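Local coordinates for protein Xaa-Pro dipeptidase (Mycobacterium tuberculosis, PDB 5E2C) that probably acts as a metal-dependent aminopeptidase of the prolidase family, the chain here being its N-terminal domain without the peptidase domain, at residues 39-44 with 50-55; 46-51 with 88-93. One frame throughout, in Å; residues are numbered along the deposited sequence.

Contact 1: 39-44 with 50-55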
ATOM      1  N   GLY A  39     -12.729   0.739  -7.993  1.00 11.33           N
ATOM      2  CA  GLY A  39     -13.446  -0.508  -8.115  1.00 10.64           C
ATOM      3  C   GLY A  39     -12.695  -1.633  -7.453  1.00 10.19           C
ATOM      4  O   GLY A  39     -11.472  -1.586  -7.328  1.00 10.72           O
ATOM      5  N   ALA A  40     -13.438  -2.644  -7.024  1.00  9.20           N
ATOM      6  CA  ALA A  40     -12.849  -3.846  -6.474  1.00  8.67           C
ATOM      7  C   ALA A  40     -13.785  -4.997  -6.808  1.00  8.16           C
ATOM      8  O   ALA A  40     -14.963  -4.804  -7.091  1.00  8.56           O
ATOM      9  CB  ALA A  40     -12.654  -3.711  -4.970  1.00  8.82           C
ATOM     10  N   LEU A  41     -13.240  -6.200  -6.794  1.00  7.99           N
ATOM     11  CA  LEU A  41     -13.978  -7.374  -7.228  1.00  8.60           C
ATOM     12  C   LEU A  41     -13.720  -8.500  -6.231  1.00  8.64           C
ATOM     13  O   LEU A  41     -12.577  -8.703  -5.804  1.00  8.88           O
ATOM     14  CB  LEU A  41     -13.505  -7.789  -8.623  1.00  9.29           C
ATOM     15  CG  LEU A  41     -14.252  -8.937  -9.279  1.00  9.28           C
ATOM     16  CD1 LEU A  41     -15.647  -8.463  -9.664  1.00 10.35           C
ATOM     17  CD2 LEU A  41     -13.485  -9.425 -10.490  1.00  9.77           C
ATOM     18  N   LEU A  42     -14.786  -9.182  -5.825  1.00  8.50           N
ATOM     19  CA  LEU A  42     -14.678 -10.378  -4.964  1.00  8.67           C
ATOM     20  C   LEU A  42     -14.996 -11.625  -5.804  1.00  8.97           C
ATOM     21  O   LEU A  42     -16.067 -11.713  -6.393  1.00  9.05           O
ATOM     22  CB  LEU A  42     -15.651 -10.252  -3.791  1.00  9.21           C
ATOM     23  CG  LEU A  42     -15.751 -11.411  -2.801  1.00  9.12           C
ATOM     24  CD1 LEU A  42     -14.392 -11.685  -2.164  1.00  9.37           C
ATOM     25  CD2 LEU A  42     -16.819 -11.132  -1.745  1.00  9.25           C
ATOM     26  N   VAL A  43     -14.066 -12.572  -5.882  1.00  8.76           N
ATOM     27  CA  VAL A  43     -14.301 -13.805  -6.618  1.00  8.80           C
ATOM     28  C   VAL A  43     -14.170 -14.975  -5.657  1.00 10.18           C
ATOM     29  O   VAL A  43     -13.169 -15.053  -4.929  1.00 10.15           O
ATOM     30  CB  VAL A  43     -13.281 -13.975  -7.763  1.00  9.56           C
ATOM     31  CG1 VAL A  43     -13.511 -15.276  -8.507  1.00 10.09           C
ATOM     32  CG2 VAL A  43     -13.390 -12.803  -8.717  1.00 10.00           C
ATOM     33  N   PHE A  44     -15.173 -15.866  -5.665  1.00 10.50           N
ATOM     34  CA  PHE A  44     -15.184 -17.051  -4.792  1.00 10.91           C
ATOM     35  C   PHE A  44     -14.566 -18.259  -5.475  1.00 12.99           C
ATOM     36  O   PHE A  44     -14.628 -18.386  -6.692  1.00 13.96           O
ATOM     37  CB  PHE A  44     -16.601 -17.410  -4.365  1.00 12.41           C
ATOM     38  CG  PHE A  44     -17.309 -16.329  -3.579  1.00 12.55           C
ATOM     39  CD1 PHE A  44     -18.059 -15.363  -4.228  1.00 13.97           C
ATOM     40  CD2 PHE A  44     -17.230 -16.283  -2.182  1.00 14.35           C
ATOM     41  CE1 PHE A  44     -18.722 -14.378  -3.512  1.00 14.28           C
ATOM     42  CE2 PHE A  44     -17.889 -15.288  -1.465  1.00 13.34           C
ATOM     43  CZ  PHE A  44     -18.633 -14.337  -2.131  1.00 13.95           C
ATOM     44  N   ALA A  50     -19.283 -13.706  -8.657  1.00 14.14           N
ATOM     45  CA  ALA A  50     -18.445 -12.593  -8.233  1.00 12.52           C
ATOM     46  C   ALA A  50     -19.265 -11.348  -7.919  1.00 12.51           C
ATOM     47  O   ALA A  50     -20.386 -11.185  -8.402  1.00 13.25           O
ATOM     48  CB  ALA A  50     -17.409 -12.294  -9.305  1.00 14.15           C
ATOM     49  N   VAL A  51     -18.711 -10.479  -7.082  1.00 11.27           N
ATOM     50  CA  VAL A  51     -19.376  -9.226  -6.721  1.00 10.74           C
ATOM     51  C   VAL A  51     -18.435  -8.067  -7.046  1.00 10.87           C
ATOM     52  O   VAL A  51     -17.275  -8.054  -6.595  1.00 10.84           O
ATOM     53  CB  VAL A  51     -19.764  -9.205  -5.220  1.00 11.58           C
ATOM     54  CG1 VAL A  51     -20.546  -7.947  -4.890  1.00 11.78           C
ATOM     55  CG2 VAL A  51     -20.551 -10.463  -4.841  1.00 11.49           C
ATOM     56  N   LEU A  52     -18.930  -7.100  -7.828  1.00 10.36           N
ATOM     57  CA  LEU A  52     -18.178  -5.880  -8.140  1.00 10.76           C
ATOM     58  C   LEU A  52     -18.644  -4.775  -7.203  1.00 10.85           C
ATOM     59  O   LEU A  52     -19.825  -4.673  -6.928  1.00 12.17           O
ATOM     60  CB  LEU A  52     -18.421  -5.473  -9.594  1.00 10.59           C
ATOM     61  CG  LEU A  52     -17.702  -4.230 -10.114  1.00 10.88           C
ATOM     62  CD1 LEU A  52     -16.216  -4.495 -10.274  1.00 11.43           C
ATOM     63  CD2 LEU A  52     -18.296  -3.853 -11.464  1.00 12.74           C
ATOM     64  N   ALA A  53     -17.713  -3.982  -6.684  1.00 10.42           N
ATOM     65  CA  ALA A  53     -18.043  -2.792  -5.920  1.00  9.45           C
ATOM     66  C   ALA A  53     -17.364  -1.579  -6.531  1.00  9.72           C
ATOM     67  O   ALA A  53     -16.176  -1.614  -6.905  1.00 10.06           O
ATOM     68  CB  ALA A  53     -17.641  -2.939  -4.460  1.00  9.92           C
ATOM     69  N   THR A  54     -18.134  -0.506  -6.641  1.00  9.44           N
ATOM     70  CA  THR A  54     -17.613   0.783  -7.078  1.00 10.46           C
ATOM     71  C   THR A  54     -18.384   1.884  -6.376  1.00 12.24           C
ATOM     72  O   THR A  54     -19.235   1.609  -5.552  1.00 12.25           O
ATOM     73  CB  THR A  54     -17.660   0.924  -8.615  1.00 11.51           C
ATOM     74  OG1 THR A  54     -16.988   2.130  -8.998  1.00 12.35           O
ATOM     75  CG2 THR A  54     -19.083   0.955  -9.124  1.00 11.60           C
ATOM     76  N   ASP A  55     -18.059   3.132  -6.651  1.00 15.03           N
ATOM     77  CA  ASP A  55     -18.793   4.226  -6.020  1.00 16.36           C
ATOM     78  C   ASP A  55     -19.833   4.818  -6.979  1.00 15.93           C
ATOM     79  O   ASP A  55     -19.927   4.419  -8.141  1.00 14.61           O
ATOM     80  CB  ASP A  55     -17.825   5.269  -5.461  1.00 20.19           C
ATOM     81  CG  ASP A  55     -16.971   5.919  -6.530  1.00 20.21           C
ATOM     82  OD1 ASP A  55     -17.519   6.708  -7.296  1.00 20.42           O
ATOM     83  OD2 ASP A  55     -15.740   5.683  -6.571  1.00 23.69           O
TER
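Leu41 and Leu52 lie side by side on one face of the sheet as a non-hydrogen-bonded antiparallel pair, and their CD1 methyls meet at 4.1 Å. Leu41 holds CG anti to its backbone nitrogen (chi1 -175°), which carries CD1 across to the neighbouring strand, where it lies 3.5 Å from Val51 O. Leu52 has the same first torsion and answers in kind: its CD1 swings toward the backbone of strand 40-44 and sits 3.4 Å from Ala40 O. Beyond this pair, Ala50 CB touches both Leu41 CD1 and Val43 CG2, the latter at 4.1 Å. These two strands, 40-44 and 51-54, form a beta hairpin inside the mixed sheet of the creatinase/prolidase N-terminal domain, with strands 19-22 and 70-73 flanking it. On the other face Ala40 with Ala53 and Leu42 with Val51 are hydrogen-bonded pairs, each closed by two backbone bonds. The CB atoms of Leu42 and Val51 come to 4.5 Å, and helix 77-87 covers Ala40 and Val51 through Leu81. Leu42 N to Val51 O, at 2.8 Å, is nearly straight (171°), whereas the return bond from Val51 N to Leu42 O is more bent at 157°.

Contact 2: 46-51 with 88-93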
ATOM      1  N   ASP A  46     -15.651 -21.316  -5.084  1.00 18.06           N
ATOM      2  CA  ASP A  46     -16.721 -22.255  -5.417  1.00 17.78           C
ATOM      3  C   ASP A  46     -17.672 -21.632  -6.454  1.00 18.57           C
ATOM      4  O   ASP A  46     -17.301 -20.683  -7.147  1.00 17.29           O
ATOM      5  CB  ASP A  46     -17.413 -22.778  -4.140  1.00 19.38           C
ATOM      6  CG  ASP A  46     -18.257 -21.738  -3.428  1.00 20.80           C
ATOM      7  OD1 ASP A  46     -18.398 -20.588  -3.905  1.00 19.02           O
ATOM      8  OD2 ASP A  46     -18.792 -22.088  -2.348  1.00 24.25           O
ATOM      9  N   GLU A  47     -18.879 -22.169  -6.577  1.00 19.43           N
ATOM     10  CA  GLU A  47     -19.783 -21.763  -7.652  1.00 20.16           C
ATOM     11  C   GLU A  47     -20.455 -20.406  -7.452  1.00 18.59           C
ATOM     12  O   GLU A  47     -21.160 -19.944  -8.344  1.00 19.84           O
ATOM     13  CB  GLU A  47     -20.848 -22.854  -7.903  1.00 22.57           C
ATOM     14  CG  GLU A  47     -20.277 -24.114  -8.533  1.00 26.92           C
ATOM     15  CD  GLU A  47     -19.685 -23.863  -9.919  1.00 35.04           C
ATOM     16  OE1 GLU A  47     -20.389 -23.291 -10.773  1.00 36.31           O
ATOM     17  OE2 GLU A  47     -18.512 -24.237 -10.149  1.00 47.79           O
ATOM     18  N   ARG A  48     -20.235 -19.755  -6.310  1.00 18.45           N
ATOM     19  CA  ARG A  48     -20.860 -18.445  -6.062  1.00 18.40           C
ATOM     20  C   ARG A  48     -20.331 -17.401  -7.050  1.00 16.46           C
ATOM     21  O   ARG A  48     -19.170 -17.421  -7.423  1.00 15.85           O
ATOM     22  CB  ARG A  48     -20.613 -17.975  -4.631  1.00 18.64           C
ATOM     23  CG  ARG A  48     -21.405 -18.744  -3.590  1.00 19.45           C
ATOM     24  CD  ARG A  48     -20.994 -18.394  -2.170  1.00 19.51           C
ATOM     25  NE  ARG A  48     -19.689 -18.937  -1.802  1.00 19.30           N
ATOM     26  CZ  ARG A  48     -19.166 -18.893  -0.578  1.00 18.91           C
ATOM     27  NH1 ARG A  48     -19.840 -18.350   0.427  1.00 21.26           N
ATOM     28  NH2 ARG A  48     -17.966 -19.410  -0.354  1.00 19.94           N
ATOM     29  N   ASP A  49     -21.215 -16.516  -7.490  1.00 16.20           N
ATOM     30  CA  ASP A  49     -20.853 -15.500  -8.465  1.00 17.17           C
ATOM     31  C   ASP A  49     -20.083 -14.357  -7.821  1.00 15.20           C
ATOM     32  O   ASP A  49     -20.229 -14.058  -6.621  1.00 14.86           O
ATOM     33  CB  ASP A  49     -22.096 -14.922  -9.145  1.00 20.43           C
ATOM     34  CG  ASP A  49     -22.848 -15.946  -9.979  1.00 27.03           C
ATOM     35  OD1 ASP A  49     -22.213 -16.835 -10.605  1.00 31.77           O
ATOM     36  OD2 ASP A  49     -24.086 -15.833 -10.025  1.00 37.55           O
ATOM     37  N   ALA A  50     -19.283 -13.706  -8.657  1.00 14.14           N
ATOM     38  CA  ALA A  50     -18.445 -12.593  -8.233  1.00 12.52           C
ATOM     39  C   ALA A  50     -19.265 -11.348  -7.919  1.00 12.51           C
ATOM     40  O   ALA A  50     -20.386 -11.185  -8.402  1.00 13.25           O
ATOM     41  CB  ALA A  50     -17.409 -12.294  -9.305  1.00 14.15           C
ATOM     42  N   VAL A  51     -18.711 -10.479  -7.082  1.00 11.27           N
ATOM     43  CA  VAL A  51     -19.376  -9.226  -6.721  1.00 10.74           C
ATOM     44  C   VAL A  51     -18.435  -8.067  -7.046  1.00 10.87           C
ATOM     45  O   VAL A  51     -17.275  -8.054  -6.595  1.00 10.84           O
ATOM     46  CB  VAL A  51     -19.764  -9.205  -5.220  1.00 11.58           C
ATOM     47  CG1 VAL A  51     -20.546  -7.947  -4.890  1.00 11.78           C
ATOM     48  CG2 VAL A  51     -20.551 -10.463  -4.841  1.00 11.49           C
ATOM     49  N   ALA A  88     -20.160 -14.238   4.081  1.00 18.29           N
ATOM     50  CA  ALA A  88     -20.286 -15.463   3.282  1.00 19.22           C
ATOM     51  C   ALA A  88     -19.488 -16.667   3.829  1.00 18.89           C
ATOM     52  O   ALA A  88     -19.417 -17.688   3.170  1.00 23.85           O
ATOM     53  CB  ALA A  88     -19.867 -15.182   1.843  1.00 19.49           C
ATOM     54  N   GLY A  89     -18.868 -16.542   4.999  1.00 17.02           N
ATOM     55  CA  GLY A  89     -18.150 -17.656   5.626  1.00 17.79           C
ATOM     56  C   GLY A  89     -16.831 -18.049   4.982  1.00 17.04           C
ATOM     57  O   GLY A  89     -16.349 -19.160   5.153  1.00 19.31           O
ATOM     58  N   VAL A  90     -16.212 -17.116   4.276  1.00 16.40           N
ATOM     59  CA  VAL A  90     -14.931 -17.360   3.624  1.00 15.22           C
ATOM     60  C   VAL A  90     -13.839 -17.565   4.673  1.00 14.89           C
ATOM     61  O   VAL A  90     -13.626 -16.707   5.498  1.00 17.88           O
ATOM     62  CB  VAL A  90     -14.614 -16.159   2.695  1.00 13.96           C
ATOM     63  CG1 VAL A  90     -13.171 -16.161   2.224  1.00 14.79           C
ATOM     64  CG2 VAL A  90     -15.553 -16.195   1.513  1.00 14.97           C
ATOM     65  N   GLY A  91     -13.156 -18.707   4.647  1.00 18.34           N
ATOM     66  CA  GLY A  91     -12.099 -18.990   5.627  1.00 18.33           C
ATOM     67  C   GLY A  91     -10.808 -18.236   5.368  1.00 17.86           C
ATOM     68  O   GLY A  91     -10.235 -17.623   6.273  1.00 16.83           O
ATOM     69  N   LYS A  92     -10.349 -18.307   4.121  1.00 15.95           N
ATOM     70  CA  LYS A  92      -9.142 -17.627   3.697  1.00 14.91           C
ATOM     71  C   LYS A  92      -9.444 -16.728   2.494  1.00 12.81           C
ATOM     72  O   LYS A  92      -9.870 -17.204   1.434  1.00 12.47           O
ATOM     73  CB  LYS A  92      -8.049 -18.637   3.386  1.00 17.21           C
ATOM     74  CG  LYS A  92      -7.644 -19.447   4.614  1.00 20.82           C
ATOM     75  CD  LYS A  92      -6.391 -20.248   4.339  1.00 26.09           C
ATOM     76  CE  LYS A  92      -5.920 -20.973   5.596  1.00 31.61           C
ATOM     77  NZ  LYS A  92      -4.753 -21.844   5.282  1.00 33.95           N
ATOM     78  N   LEU A  93      -9.223 -15.431   2.683  1.00 11.61           N
ATOM     79  CA  LEU A  93      -9.511 -14.408   1.660  1.00 10.12           C
ATOM     80  C   LEU A  93      -8.179 -13.854   1.169  1.00  9.75           C
ATOM     81  O   LEU A  93      -7.432 -13.232   1.938  1.00 10.42           O
ATOM     82  CB  LEU A  93     -10.325 -13.268   2.276  1.00 10.69           C
ATOM     83  CG  LEU A  93     -10.624 -12.088   1.331  1.00 11.19           C
ATOM     84  CD1 LEU A  93     -11.396 -12.548   0.119  1.00 11.10           C
ATOM     85  CD2 LEU A  93     -11.377 -10.988   2.053  1.00 13.15           C
TER
HETATM   86  O   HOH W   1     -17.571 -19.983   2.437  1.00 33.05           O
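Arg48 reaches over to the loop after helix 77-87 and gives a hydrogen bond from NH1 to the carbonyl oxygen of Ala88, 2.9 Å away. The oxygen sits at the edge of the guanidinium, only 4° out of its plane, and receives the donor in the carbonyl plane on a lone pair. NH1 also lies 3.5 Å from Ala88 CB. A water makes a second link: it accepts from Arg48 NH2 at 2.9 Å and donates to the same Ala88 O, so that one oxygen takes both the direct and the bridged bond. Val90 CG2 approaches NH2 obliquely, at 4.4 Å.

At the NE edge of the guanidinium stands Asp46. Its OD1 takes NE in a salt bridge of 3.0 Å through the syn lone pair, in the arginine plane, and also accepts the backbone N of Arg48 from above the carboxylate plane, 51° out of it, closing an Asx turn. With NE held there, the bend of the arginine chain at chi3 (-73°) directs NH1 to Ala88 O and leaves NH2 to meet the water. On the other side, Ala88 is the first residue to leave helix 77-87, and Gly89, at positive phi, is the C-prime residue of the Schellman motif that ends it. Arg48 thus ties the hairpin turn to a helix C-terminus. A cationic group bound at the negative end of the helix dipole is probably favoured electrostatically, while the Asp46 carboxylate probably balances its positive charge and, through NE, fixes the rotation of the guanidinium.

Overall arrangement
Contact 1 is core, with every touching residue buried, whereas contact 2 lies nearer the surface, partly exposed at Arg48 and Ala88. Their centres are 11 Å apart, and both involve the 40-44/51-54 hairpin: contact 1 joins its two strands, while contact 2 ties the turn between them to the end of helix 77-87. The first works through regular backbone bonds and aliphatic packing; the second depends on a charged side chain, a carboxylate and a water. Phe44 joins the two, its CE1 packing on Asp49 O and its CE2 on Ala88 CB and Val90 CG2, and Leu42 CD1 meets Leu93 CD1 at 3.9 Å.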